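Lmo2470 protein (Listeria monocytogenes EGD-e, PDB 5HL3) is the internalin InlP, a calcium-binding leucine-rich repeat protein that interacts with afadin and facilitates crossing of the basement membrane. Local coordinates at residues Pro146-Tyr152 / Pro170-Asp176; Leu163-Ile169 / Ile185-Ile191; His97-Phe103 / Glu124-Met130. All blocks are in the same frame, centred on the assembly; numbering follows the deposited sequence.

Interaction 1 (Pro146-Tyr152 / Pro170-Asp176); sequences PALKQLY and PLLITLD
Two segments run side by side in the same direction, Pro146-Tyr152 and Pro170-Asp176, each a turn that leads into a three-residue strand; the strand axes approach to 4.9 Å at 8°. Pro170 starts the second segment loosely, its CD 4.0 Å from Pro146 O. Leu171 (m,t) points its CB toward the first segment and lays CD1 4.1 Å from Ala147 CA, while its O meets Lys149 CG at 3.6 Å. Leu172 (t,p) is buried, and brings CD1 to 4.4 Å from Leu148 CG and 4.3 Å from Leu151 CB. Just before the strand, Lys149 O accepts from both Ile173 N (2.8 Å) and Thr174 N (3.1 Å); the parallel pairing begins with Thr174 opposite Gln150, and Thr174 O takes the hydrogen bond of Leu151 N at 3.0 Å. A water links Thr174 OG1 (2.7 Å) to Gln150 NE2 (2.6 Å), while Gln150 OE1 bonds to Thr127 of the preceding strand. Leu175 (t,p) pairs with Leu151 on the buried face, CD1 to CD2 of Leu151 3.9 Å. Asp176 closes the register opposite Tyr152: its N donates to Leu151 O at 3.0 Å, its CB lies 3.8 Å from Tyr152 CD1, and its OD1 bonds to Ser178. Gln150, Tyr152, Thr174 and Asp176 line the outer face; inward leucines on parallel strands one repeat apart are the hallmark of the leucine-rich repeat solenoid, here an internalin's.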
loop_
_atom_site.group_PDB
_atom_site.type_symbol
_atom_site.label_atom_id
_atom_site.label_comp_id
_atom_site.label_asym_id
_atom_site.label_seq_id
_atom_site.Cartn_x
_atom_site.Cartn_y
_atom_site.Cartn_z
ATOM N N PRO A 146 8.534 -13.815 -16.126
ATOM C CA PRO A 146 7.545 -14.836 -15.795
ATOM C C PRO A 146 7.636 -15.373 -14.375
ATOM O O PRO A 146 6.662 -15.982 -13.889
ATOM C CB PRO A 146 7.831 -15.933 -16.809
ATOM C CG PRO A 146 9.271 -15.794 -17.149
ATOM C CD PRO A 146 9.481 -14.286 -17.155
ATOM N N ALA A 147 8.772 -15.170 -13.711
ATOM C CA ALA A 147 8.991 -15.718 -12.387
ATOM C C ALA A 147 8.800 -14.670 -11.285
ATOM O O ALA A 147 9.111 -14.923 -10.124
ATOM C CB ALA A 147 10.352 -16.360 -12.322
ATOM N N LEU A 148 8.268 -13.497 -11.624
ATOM C CA LEU A 148 8.105 -12.444 -10.622
ATOM C C LEU A 148 7.188 -12.891 -9.473
ATOM O O LEU A 148 6.100 -13.406 -9.720
ATOM C CB LEU A 148 7.553 -11.161 -11.259
ATOM C CG LEU A 148 7.692 -9.883 -10.430
ATOM C CD1 LEU A 148 9.148 -9.468 -10.358
ATOM C CD2 LEU A 148 6.868 -8.770 -11.050
ATOM N N LYS A 149 7.641 -12.712 -8.239
ATOM C CA LYS A 149 6.904 -13.132 -7.039
ATOM C C LYS A 149 6.542 -12.020 -6.067
ATOM O O LYS A 149 5.539 -12.135 -5.341
ATOM C CB LYS A 149 7.682 -14.226 -6.296
ATOM C CG LYS A 149 7.603 -15.556 -7.027
ATOM C CD LYS A 149 8.323 -16.675 -6.292
ATOM C CE LYS A 149 8.232 -17.954 -7.071
ATOM N NZ LYS A 149 8.913 -19.094 -6.411
ATOM N N GLN A 150 7.324 -10.936 -6.051
ATOM C CA GLN A 150 7.070 -9.847 -5.111
ATOM C C GLN A 150 7.260 -8.517 -5.777
ATOM O O GLN A 150 8.277 -8.282 -6.453
ATOM C CB GLN A 150 7.968 -9.931 -3.880
ATOM C CG GLN A 150 7.988 -11.274 -3.194
ATOM C CD GLN A 150 8.816 -11.233 -1.924
ATOM O OE1 GLN A 150 10.008 -10.925 -1.951
ATOM N NE2 GLN A 150 8.187 -11.514 -0.808
ATOM N N LEU A 151 6.319 -7.605 -5.535
ATOM C CA LEU A 151 6.356 -6.283 -6.126
ATOM C C LEU A 151 6.031 -5.249 -5.041
ATOM O O LEU A 151 4.892 -5.214 -4.545
ATOM C CB LEU A 151 5.390 -6.235 -7.304
ATOM C CG LEU A 151 5.375 -5.000 -8.161
ATOM C CD1 LEU A 151 6.753 -4.661 -8.708
ATOM C CD2 LEU A 151 4.371 -5.197 -9.294
ATOM N N TYR A 152 7.032 -4.454 -4.652
ATOM C CA TYR A 152 6.909 -3.441 -3.591
ATOM C C TYR A 152 6.909 -2.074 -4.253
ATOM O O TYR A 152 7.969 -1.592 -4.716
ATOM C CB TYR A 152 8.037 -3.593 -2.597
ATOM C CG TYR A 152 7.984 -4.905 -1.838
ATOM C CD1 TYR A 152 7.138 -5.076 -0.752
ATOM C CD2 TYR A 152 8.810 -5.991 -2.203
ATOM C CE1 TYR A 152 7.108 -6.283 -0.078
ATOM C CE2 TYR A 152 8.767 -7.175 -1.510
ATOM C CZ TYR A 152 7.916 -7.321 -0.466
ATOM O OH TYR A 152 7.883 -8.562 0.206
ATOM N N PRO A 170 2.159 -15.025 -13.350
ATOM C CA PRO A 170 1.314 -15.970 -12.629
ATOM C C PRO A 170 1.790 -16.393 -11.267
ATOM O O PRO A 170 0.984 -16.904 -10.477
ATOM C CB PRO A 170 1.312 -17.192 -13.539
ATOM C CG PRO A 170 2.576 -17.105 -14.326
ATOM C CD PRO A 170 2.738 -15.626 -14.574
ATOM N N LEU A 171 3.065 -16.163 -10.963
ATOM C CA LEU A 171 3.607 -16.574 -9.676
ATOM C C LEU A 171 3.568 -15.501 -8.607
ATOM O O LEU A 171 4.006 -15.745 -7.485
ATOM C CB LEU A 171 5.042 -17.081 -9.850
ATOM C CG LEU A 171 5.206 -18.236 -10.826
ATOM C CD1 LEU A 171 6.629 -18.740 -10.819
ATOM C CD2 LEU A 171 4.266 -19.352 -10.499
ATOM N N LEU A 172 2.970 -14.347 -8.898
ATOM C CA LEU A 172 3.014 -13.261 -7.911
ATOM C C LEU A 172 2.375 -13.653 -6.572
ATOM O O LEU A 172 1.239 -14.151 -6.534
ATOM C CB LEU A 172 2.331 -12.012 -8.486
ATOM C CG LEU A 172 2.582 -10.720 -7.718
ATOM C CD1 LEU A 172 3.997 -10.239 -7.979
ATOM C CD2 LEU A 172 1.567 -9.643 -8.107
ATOM N N ILE A 173 3.099 -13.410 -5.481
ATOM C CA ILE A 173 2.640 -13.748 -4.119
ATOM C C ILE A 173 2.357 -12.481 -3.285
ATOM O O ILE A 173 1.441 -12.499 -2.451
ATOM C CB ILE A 173 3.711 -14.616 -3.401
ATOM C CG1 ILE A 173 3.873 -15.958 -4.103
ATOM C CG2 ILE A 173 3.371 -14.825 -1.924
ATOM C CD1 ILE A 173 5.116 -16.678 -3.663
ATOM N N THR A 174 3.160 -11.421 -3.468
ATOM C CA THR A 174 3.073 -10.210 -2.658
ATOM C C THR A 174 2.974 -8.996 -3.532
ATOM O O THR A 174 3.804 -8.811 -4.425
ATOM C CB THR A 174 4.296 -10.056 -1.705
ATOM O OG1 THR A 174 4.295 -11.155 -0.782
ATOM C CG2 THR A 174 4.247 -8.739 -0.931
ATOM N N LEU A 175 1.986 -8.149 -3.268
ATOM C CA LEU A 175 1.813 -6.893 -3.991
ATOM C C LEU A 175 1.548 -5.811 -2.950
ATOM O O LEU A 175 0.499 -5.822 -2.277
ATOM C CB LEU A 175 0.648 -7.003 -4.977
ATOM C CG LEU A 175 0.304 -5.803 -5.826
ATOM C CD1 LEU A 175 1.519 -5.307 -6.596
ATOM C CD2 LEU A 175 -0.844 -6.133 -6.784
ATOM N N ASP A 176 2.491 -4.887 -2.790
ATOM C CA ASP A 176 2.374 -3.760 -1.861
ATOM C C ASP A 176 2.178 -2.491 -2.666
ATOM O O ASP A 176 3.110 -2.015 -3.312
ATOM C CB ASP A 176 3.595 -3.651 -0.945
ATOM C CG ASP A 176 3.531 -2.473 0.025
ATOM O OD1 ASP A 176 2.508 -1.755 0.085
ATOM O OD2 ASP A 176 4.554 -2.262 0.734
HETATM O O HOH W 1 6.142 -13.110 -0.775
#

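Interaction 2 (Leu163-Ile169 / Ile185-Ile191); sequences LPNFNNI and IPDFQNI. With CA (calcium ion), chain F.
Phe166 and Phe188 (both chi1 m) bring their rings together inside two successive turns, Phe166 CD2 lying 4.0 Å from Phe188 CE1. On one flank Leu163 (t,p) points its CB toward the second segment and sets CD2 3.7 Å from both Ile185 CD1 and Pro186 CD; on the other, Ile191 CG2 packs 4.1 Å from Ile169 CG1 (both p,t). The backbones, without regular helix or strand, repeat each other: Asn165 and Asp187 each centre an inverse gamma turn. CA to CA, Asn165 lies 5.5 Å from Phe188, Asn167 5.6 Å from Asn190 and Ile169 6.8 Å from Ile191. This is the side of the leucine-rich repeat coil away from its parallel sheet, where consecutive repeats stack.

Further out, Asn165 (chi1 t) reaches across: OD1 accepts from Gln189 N at 2.9 Å and ND2 donates to Asp187 O at 3.2 Å. One water joins Asn165 OD1 (2.8 Å), Phe166 O (2.7 Å) and Asn190 N (2.9 Å); a second joins Phe166 O (2.9 Å), Ile169 N (2.9 Å) and Asn190 O (2.8 Å). At the outer, polar edge a calcium ion is held by Asn167 OD1 (2.4 Å), Gln189 OE1 (2.4 Å), Asn190 OD1 (2.3 Å) and three waters at 2.4-2.5 Å, one of which also donates to Asn165 O; Asn167 ND2 bonds to Asp141.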
loop_
_atom_site.group_PDB
_atom_site.type_symbol
_atom_site.label_atom_id
_atom_site.label_comp_id
_atom_site.label_asym_id
_atom_site.label_seq_id
_atom_site.Cartn_x
_atom_site.Cartn_y
_atom_site.Cartn_z
ATOM N N LEU A 163 -2.214 1.166 -13.221
ATOM C CA LEU A 163 -2.110 -0.191 -12.657
ATOM C C LEU A 163 -2.871 -1.206 -13.509
ATOM O O LEU A 163 -4.119 -1.223 -13.502
ATOM C CB LEU A 163 -2.672 -0.189 -11.229
ATOM C CG LEU A 163 -2.765 -1.542 -10.518
ATOM C CD1 LEU A 163 -1.440 -2.190 -10.369
ATOM C CD2 LEU A 163 -3.437 -1.351 -9.182
ATOM N N PRO A 164 -2.162 -2.031 -14.271
ATOM C CA PRO A 164 -2.865 -3.000 -15.121
ATOM C C PRO A 164 -3.363 -4.232 -14.385
ATOM O O PRO A 164 -2.962 -4.505 -13.275
ATOM C CB PRO A 164 -1.812 -3.395 -16.151
ATOM C CG PRO A 164 -0.537 -3.175 -15.499
ATOM C CD PRO A 164 -0.712 -2.104 -14.440
ATOM N N ASN A 165 -4.266 -4.968 -15.026
ATOM C CA ASN A 165 -4.753 -6.228 -14.517
ATOM C C ASN A 165 -3.777 -7.277 -15.037
ATOM O O ASN A 165 -3.989 -7.933 -16.051
ATOM C CB ASN A 165 -6.195 -6.435 -15.001
ATOM C CG ASN A 165 -6.910 -7.501 -14.217
ATOM O OD1 ASN A 165 -6.315 -8.459 -13.767
ATOM N ND2 ASN A 165 -8.200 -7.325 -14.031
ATOM N N PHE A 166 -2.676 -7.418 -14.300
ATOM C CA PHE A 166 -1.480 -8.158 -14.792
ATOM C C PHE A 166 -1.763 -9.499 -15.445
ATOM O O PHE A 166 -2.290 -10.399 -14.808
ATOM C CB PHE A 166 -0.483 -8.394 -13.662
ATOM C CG PHE A 166 -0.008 -7.147 -12.981
ATOM C CD1 PHE A 166 0.921 -6.319 -13.593
ATOM C CD2 PHE A 166 -0.450 -6.827 -11.704
ATOM C CE1 PHE A 166 1.390 -5.173 -12.961
ATOM C CE2 PHE A 166 0.033 -5.673 -11.067
ATOM C CZ PHE A 166 0.947 -4.853 -11.700
ATOM N N ASN A 167 -1.327 -9.665 -16.697
ATOM C CA ASN A 167 -1.600 -10.901 -17.427
ATOM C C ASN A 167 -0.552 -11.988 -17.398
ATOM O O ASN A 167 -0.885 -13.127 -17.613
ATOM C CB ASN A 167 -1.883 -10.561 -18.902
ATOM C CG ASN A 167 -3.241 -9.924 -19.086
ATOM O OD1 ASN A 167 -4.240 -10.598 -18.959
ATOM N ND2 ASN A 167 -3.289 -8.607 -19.306
ATOM N N ASN A 168 0.697 -11.638 -17.132
ATOM C CA ASN A 168 1.808 -12.576 -17.402
ATOM C C ASN A 168 2.773 -12.778 -16.248
ATOM O O ASN A 168 3.952 -13.114 -16.471
ATOM C CB ASN A 168 2.580 -12.092 -18.635
ATOM C CG ASN A 168 1.674 -11.607 -19.753
ATOM O OD1 ASN A 168 0.890 -12.379 -20.308
ATOM N ND2 ASN A 168 1.782 -10.335 -20.090
ATOM N N ILE A 169 2.310 -12.560 -15.024
ATOM C CA ILE A 169 3.114 -12.808 -13.811
ATOM C C ILE A 169 2.355 -13.769 -12.884
ATOM O O ILE A 169 1.965 -13.426 -11.757
ATOM C CB ILE A 169 3.560 -11.507 -13.107
ATOM C CG1 ILE A 169 2.384 -10.570 -12.813
ATOM C CG2 ILE A 169 4.621 -10.789 -13.964
ATOM C CD1 ILE A 169 2.731 -9.400 -11.927
ATOM N N ILE A 185 -9.360 -0.742 -7.614
ATOM C CA ILE A 185 -8.363 -1.815 -7.731
ATOM C C ILE A 185 -8.910 -2.837 -8.743
ATOM O O ILE A 185 -10.117 -3.122 -8.746
ATOM C CB ILE A 185 -8.098 -2.438 -6.329
ATOM C CG1 ILE A 185 -6.925 -3.401 -6.365
ATOM C CG2 ILE A 185 -9.296 -3.105 -5.729
ATOM C CD1 ILE A 185 -5.560 -2.762 -6.450
ATOM N N PRO A 186 -8.063 -3.374 -9.628
ATOM C CA PRO A 186 -8.588 -4.350 -10.579
ATOM C C PRO A 186 -9.156 -5.613 -9.936
ATOM O O PRO A 186 -8.691 -6.030 -8.871
ATOM C CB PRO A 186 -7.339 -4.729 -11.395
ATOM C CG PRO A 186 -6.489 -3.504 -11.339
ATOM C CD PRO A 186 -6.672 -3.003 -9.946
ATOM N N ASP A 187 -10.132 -6.225 -10.613
ATOM C CA ASP A 187 -10.605 -7.556 -10.221
ATOM C C ASP A 187 -9.575 -8.528 -10.837
ATOM O O ASP A 187 -9.775 -9.095 -11.920
ATOM C CB ASP A 187 -12.016 -7.790 -10.750
ATOM C CG ASP A 187 -12.673 -9.010 -10.143
ATOM O OD1 ASP A 187 -11.992 -9.729 -9.395
ATOM O OD2 ASP A 187 -13.871 -9.218 -10.427
ATOM N N PHE A 188 -8.448 -8.667 -10.139
ATOM C CA PHE A 188 -7.277 -9.336 -10.737
ATOM C C PHE A 188 -7.618 -10.712 -11.286
ATOM O O PHE A 188 -8.105 -11.561 -10.582
ATOM C CB PHE A 188 -6.154 -9.451 -9.719
ATOM C CG PHE A 188 -5.480 -8.149 -9.397
ATOM C CD1 PHE A 188 -4.675 -7.513 -10.316
ATOM C CD2 PHE A 188 -5.631 -7.569 -8.150
ATOM C CE1 PHE A 188 -4.066 -6.317 -10.008
ATOM C CE2 PHE A 188 -5.000 -6.374 -7.832
ATOM C CZ PHE A 188 -4.223 -5.744 -8.768
ATOM N N GLN A 189 -7.352 -10.915 -12.569
ATOM C CA GLN A 189 -7.709 -12.146 -13.256
ATOM C C GLN A 189 -6.676 -13.251 -13.239
ATOM O O GLN A 189 -7.042 -14.422 -13.276
ATOM C CB GLN A 189 -7.978 -11.839 -14.754
ATOM C CG GLN A 189 -9.133 -10.893 -15.040
ATOM C CD GLN A 189 -9.378 -10.738 -16.524
ATOM O OE1 GLN A 189 -8.509 -11.049 -17.341
ATOM N NE2 GLN A 189 -10.578 -10.311 -16.890
ATOM N N ASN A 190 -5.390 -12.901 -13.183
ATOM C CA ASN A 190 -4.339 -13.877 -13.491
ATOM C C ASN A 190 -3.219 -13.920 -12.486
ATOM O O ASN A 190 -2.095 -14.311 -12.834
ATOM C CB ASN A 190 -3.765 -13.576 -14.907
ATOM C CG ASN A 190 -4.852 -13.470 -15.977
ATOM O OD1 ASN A 190 -5.026 -12.420 -16.579
ATOM N ND2 ASN A 190 -5.587 -14.537 -16.184
ATOM N N ILE A 191 -3.508 -13.553 -11.243
ATOM C CA ILE A 191 -2.512 -13.710 -10.158
ATOM C C ILE A 191 -3.101 -14.557 -9.020
ATOM O O ILE A 191 -3.164 -14.143 -7.851
ATOM C CB ILE A 191 -1.924 -12.369 -9.684
ATOM C CG1 ILE A 191 -3.020 -11.359 -9.283
ATOM C CG2 ILE A 191 -1.000 -11.788 -10.754
ATOM C CD1 ILE A 191 -2.462 -10.087 -8.695
HETATM CA CA CA F . -6.310 -11.487 -18.256
HETATM O O HOH W 2 -4.264 -10.241 -12.909
HETATM O O HOH W 3 -6.196 -9.377 -17.026
HETATM O O HOH W 4 -0.442 -12.521 -14.269
HETATM O O HOH W 5 -7.261 -10.497 -20.272
HETATM O O HOH W 6 -5.335 -13.043 -19.927
#

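Interaction 3 (His97-Phe103 / Glu124-Met130); sequences HLKTLFF and EMDTITM
This is a parallel strand pairing between adjacent leucine-rich repeats, toward the N-terminal end of the long sheet: strands 100-103 and 127-129 lie 4.9 Å apart at 7°. Thr100 pairs with Thr127, Leu101 with Ile128 and Phe102 with Thr129. Lys99 O accepts from Asp126 N (2.7 Å) and Thr127 N (3.2 Å); then Leu101 N bonds to Thr127 O (3.1 Å), Thr129 N to Leu101 O (3.0 Å) and Phe103 N to Thr129 O (2.9 Å). Inside, selenomethionine Met125 (t,p,p) places CE 3.9 Å from both Leu98 CD2 and Leu101 CB. Outside, Phe102 (chi1 t) sets CD2 3.6 Å from Thr129 CB. Before the strands, Lys99 NZ forms a salt bridge with Glu124 OE1 (2.7 Å), which His97 ND1 also bonds at 3.2 Å. Strand 76-79 flanks the pair beside 100-103, strand 150-152 beside 127-129, and Leu114 of strand 113-114 touches both Phe103 and Met130.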
loop_
_atom_site.group_PDB
_atom_site.type_symbol
_atom_site.label_atom_id
_atom_site.label_comp_id
_atom_site.label_asym_id
_atom_site.label_seq_id
_atom_site.Cartn_x
_atom_site.Cartn_y
_atom_site.Cartn_z
ATOM N N HIS A 97 21.308 -13.265 -14.824
ATOM C CA HIS A 97 20.734 -13.993 -13.685
ATOM C C HIS A 97 20.216 -13.079 -12.580
ATOM O O HIS A 97 20.005 -13.521 -11.463
ATOM C CB HIS A 97 21.742 -15.039 -13.203
ATOM C CG HIS A 97 22.148 -15.958 -14.307
ATOM N ND1 HIS A 97 21.262 -16.823 -14.902
ATOM C CD2 HIS A 97 23.300 -16.068 -15.011
ATOM C CE1 HIS A 97 21.859 -17.463 -15.887
ATOM N NE2 HIS A 97 23.106 -17.029 -15.975
ATOM N N LEU A 98 19.962 -11.821 -12.923
ATOM C CA LEU A 98 19.390 -10.894 -11.968
ATOM C C LEU A 98 18.057 -11.409 -11.401
ATOM O O LEU A 98 17.160 -11.812 -12.156
ATOM C CB LEU A 98 19.172 -9.540 -12.637
ATOM C CG LEU A 98 18.764 -8.399 -11.692
ATOM C CD1 LEU A 98 19.727 -8.199 -10.518
ATOM C CD2 LEU A 98 18.613 -7.115 -12.476
ATOM N N LYS A 99 17.979 -11.421 -10.077
ATOM C CA LYS A 99 16.773 -11.885 -9.340
ATOM C C LYS A 99 16.117 -10.806 -8.530
ATOM O O LYS A 99 14.899 -10.829 -8.349
ATOM C CB LYS A 99 17.165 -13.036 -8.416
ATOM C CG LYS A 99 17.526 -14.269 -9.196
ATOM C CD LYS A 99 18.058 -15.396 -8.382
ATOM C CE LYS A 99 18.369 -16.568 -9.321
ATOM N NZ LYS A 99 19.088 -16.238 -10.633
ATOM N N THR A 100 16.885 -9.854 -8.031
ATOM C CA THR A 100 16.295 -8.811 -7.202
ATOM C C THR A 100 16.835 -7.451 -7.601
ATOM O O THR A 100 18.040 -7.262 -7.789
ATOM C CB THR A 100 16.541 -9.049 -5.704
ATOM O OG1 THR A 100 17.948 -9.105 -5.459
ATOM C CG2 THR A 100 15.885 -10.350 -5.253
ATOM N N LEU A 101 15.929 -6.500 -7.710
ATOM C CA LEU A 101 16.233 -5.101 -8.051
ATOM C C LEU A 101 15.648 -4.248 -6.953
ATOM O O LEU A 101 14.432 -4.317 -6.699
ATOM C CB LEU A 101 15.656 -4.752 -9.411
ATOM C CG LEU A 101 15.812 -3.286 -9.827
ATOM C CD1 LEU A 101 17.277 -2.861 -9.922
ATOM C CD2 LEU A 101 15.086 -3.107 -11.144
ATOM N N PHE A 102 16.492 -3.474 -6.297
ATOM C CA PHE A 102 16.086 -2.632 -5.154
ATOM C C PHE A 102 16.552 -1.205 -5.319
ATOM O O PHE A 102 17.752 -0.969 -5.487
ATOM C CB PHE A 102 16.674 -3.238 -3.865
ATOM C CG PHE A 102 16.356 -2.466 -2.607
ATOM C CD1 PHE A 102 17.186 -1.465 -2.169
ATOM C CD2 PHE A 102 15.232 -2.778 -1.836
ATOM C CE1 PHE A 102 16.907 -0.757 -1.010
ATOM C CE2 PHE A 102 14.960 -2.058 -0.677
ATOM C CZ PHE A 102 15.791 -1.041 -0.290
ATOM N N PHE A 103 15.613 -0.266 -5.247
ATOM C CA PHE A 103 15.921 1.159 -5.135
ATOM C C PHE A 103 15.511 1.529 -3.719
ATOM O O PHE A 103 14.370 1.226 -3.307
ATOM C CB PHE A 103 15.112 2.030 -6.089
ATOM C CG PHE A 103 15.647 2.118 -7.501
ATOM C CD1 PHE A 103 16.517 3.125 -7.871
ATOM C CD2 PHE A 103 15.211 1.230 -8.474
ATOM C CE1 PHE A 103 16.995 3.229 -9.170
ATOM C CE2 PHE A 103 15.686 1.355 -9.778
ATOM C CZ PHE A 103 16.566 2.351 -10.112
ATOM N N GLU A 124 14.797 -14.050 -14.875
ATOM C CA GLU A 124 14.758 -14.672 -13.567
ATOM C C GLU A 124 14.367 -13.702 -12.463
ATOM O O GLU A 124 14.424 -14.048 -11.288
ATOM C CB GLU A 124 16.105 -15.348 -13.251
ATOM C CG GLU A 124 16.447 -16.412 -14.304
ATOM C CD GLU A 124 17.835 -17.002 -14.210
ATOM O OE1 GLU A 124 18.532 -16.783 -13.238
ATOM O OE2 GLU A 124 18.228 -17.716 -15.140
HETATM N N MSE A 125 13.918 -12.497 -12.805
HETATM C CA MSE A 125 13.536 -11.552 -11.736
HETATM C C MSE A 125 12.489 -12.132 -10.812
HETATM O O MSE A 125 11.472 -12.645 -11.260
HETATM C CB MSE A 125 12.999 -10.257 -12.334
HETATM C CG MSE A 125 12.915 -9.122 -11.290
HETATM SE SE MSE A 125 14.638 -8.312 -10.875
HETATM C CE MSE A 125 14.701 -7.093 -12.409
ATOM N N ASP A 126 12.755 -12.000 -9.508
ATOM C CA ASP A 126 11.859 -12.493 -8.440
ATOM C C ASP A 126 11.192 -11.351 -7.665
ATOM O O ASP A 126 10.003 -11.439 -7.344
ATOM C CB ASP A 126 12.689 -13.398 -7.497
ATOM C CG ASP A 126 11.896 -13.918 -6.339
ATOM O OD1 ASP A 126 11.789 -13.188 -5.329
ATOM O OD2 ASP A 126 11.410 -15.070 -6.421
ATOM N N THR A 127 11.953 -10.301 -7.347
ATOM C CA THR A 127 11.469 -9.209 -6.508
ATOM C C THR A 127 11.953 -7.875 -7.021
ATOM O O THR A 127 13.150 -7.713 -7.298
ATOM C CB THR A 127 11.935 -9.374 -5.040
ATOM O OG1 THR A 127 11.404 -10.602 -4.493
ATOM C CG2 THR A 127 11.494 -8.225 -4.161
ATOM N N ILE A 128 11.028 -6.915 -7.098
ATOM C CA ILE A 128 11.323 -5.521 -7.451
ATOM C C ILE A 128 10.788 -4.623 -6.337
ATOM O O ILE A 128 9.643 -4.759 -5.938
ATOM C CB ILE A 128 10.715 -5.111 -8.787
ATOM C CG1 ILE A 128 11.313 -5.952 -9.946
ATOM C CG2 ILE A 128 10.919 -3.608 -9.004
ATOM C CD1 ILE A 128 10.658 -5.672 -11.273
ATOM N N THR A 129 11.634 -3.727 -5.835
ATOM C CA THR A 129 11.267 -2.743 -4.800
ATOM C C THR A 129 11.640 -1.346 -5.249
ATOM O O THR A 129 12.810 -1.085 -5.544
ATOM C CB THR A 129 11.992 -3.000 -3.477
ATOM O OG1 THR A 129 11.722 -4.328 -3.020
ATOM C CG2 THR A 129 11.565 -2.017 -2.386
HETATM N N MSE A 130 10.645 -0.455 -5.290
HETATM C CA MSE A 130 10.888 0.946 -5.706
HETATM C C MSE A 130 10.159 1.916 -4.805
HETATM O O MSE A 130 10.114 3.119 -5.089
HETATM C CB MSE A 130 10.399 1.137 -7.122
HETATM C CG MSE A 130 11.184 0.283 -8.134
HETATM SE SE MSE A 130 10.427 0.345 -9.937
HETATM C CE MSE A 130 11.227 1.938 -10.398
HETATM O O HOH W 7 17.201 -12.561 -14.800
HETATM O O HOH W 8 13.806 -5.676 -4.204
#

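Interactions 1 and 3 belong to the same parallel sheet: strands 127-129 and 150-152 are neighbours, joined by Lys149 N to Asp126 O (2.8 Å) and Gln150 OE1 to Thr127 OG1 (2.9 Å). All three contacts are partly buried, with an apolar inner and a more polar outer side. In interactions 1 and 3 these are the two faces of the sheet, and interaction 3 adds a charged cluster at its entry. In interaction 2, across the coil, they are packed phenylalanines within and amides, waters and calcium outside. Interactions 1 and 2 meet in the interior, where Leu175 CD2 packs 3.9 Å from Phe188 CZ; interactions 2 and 3 do not touch.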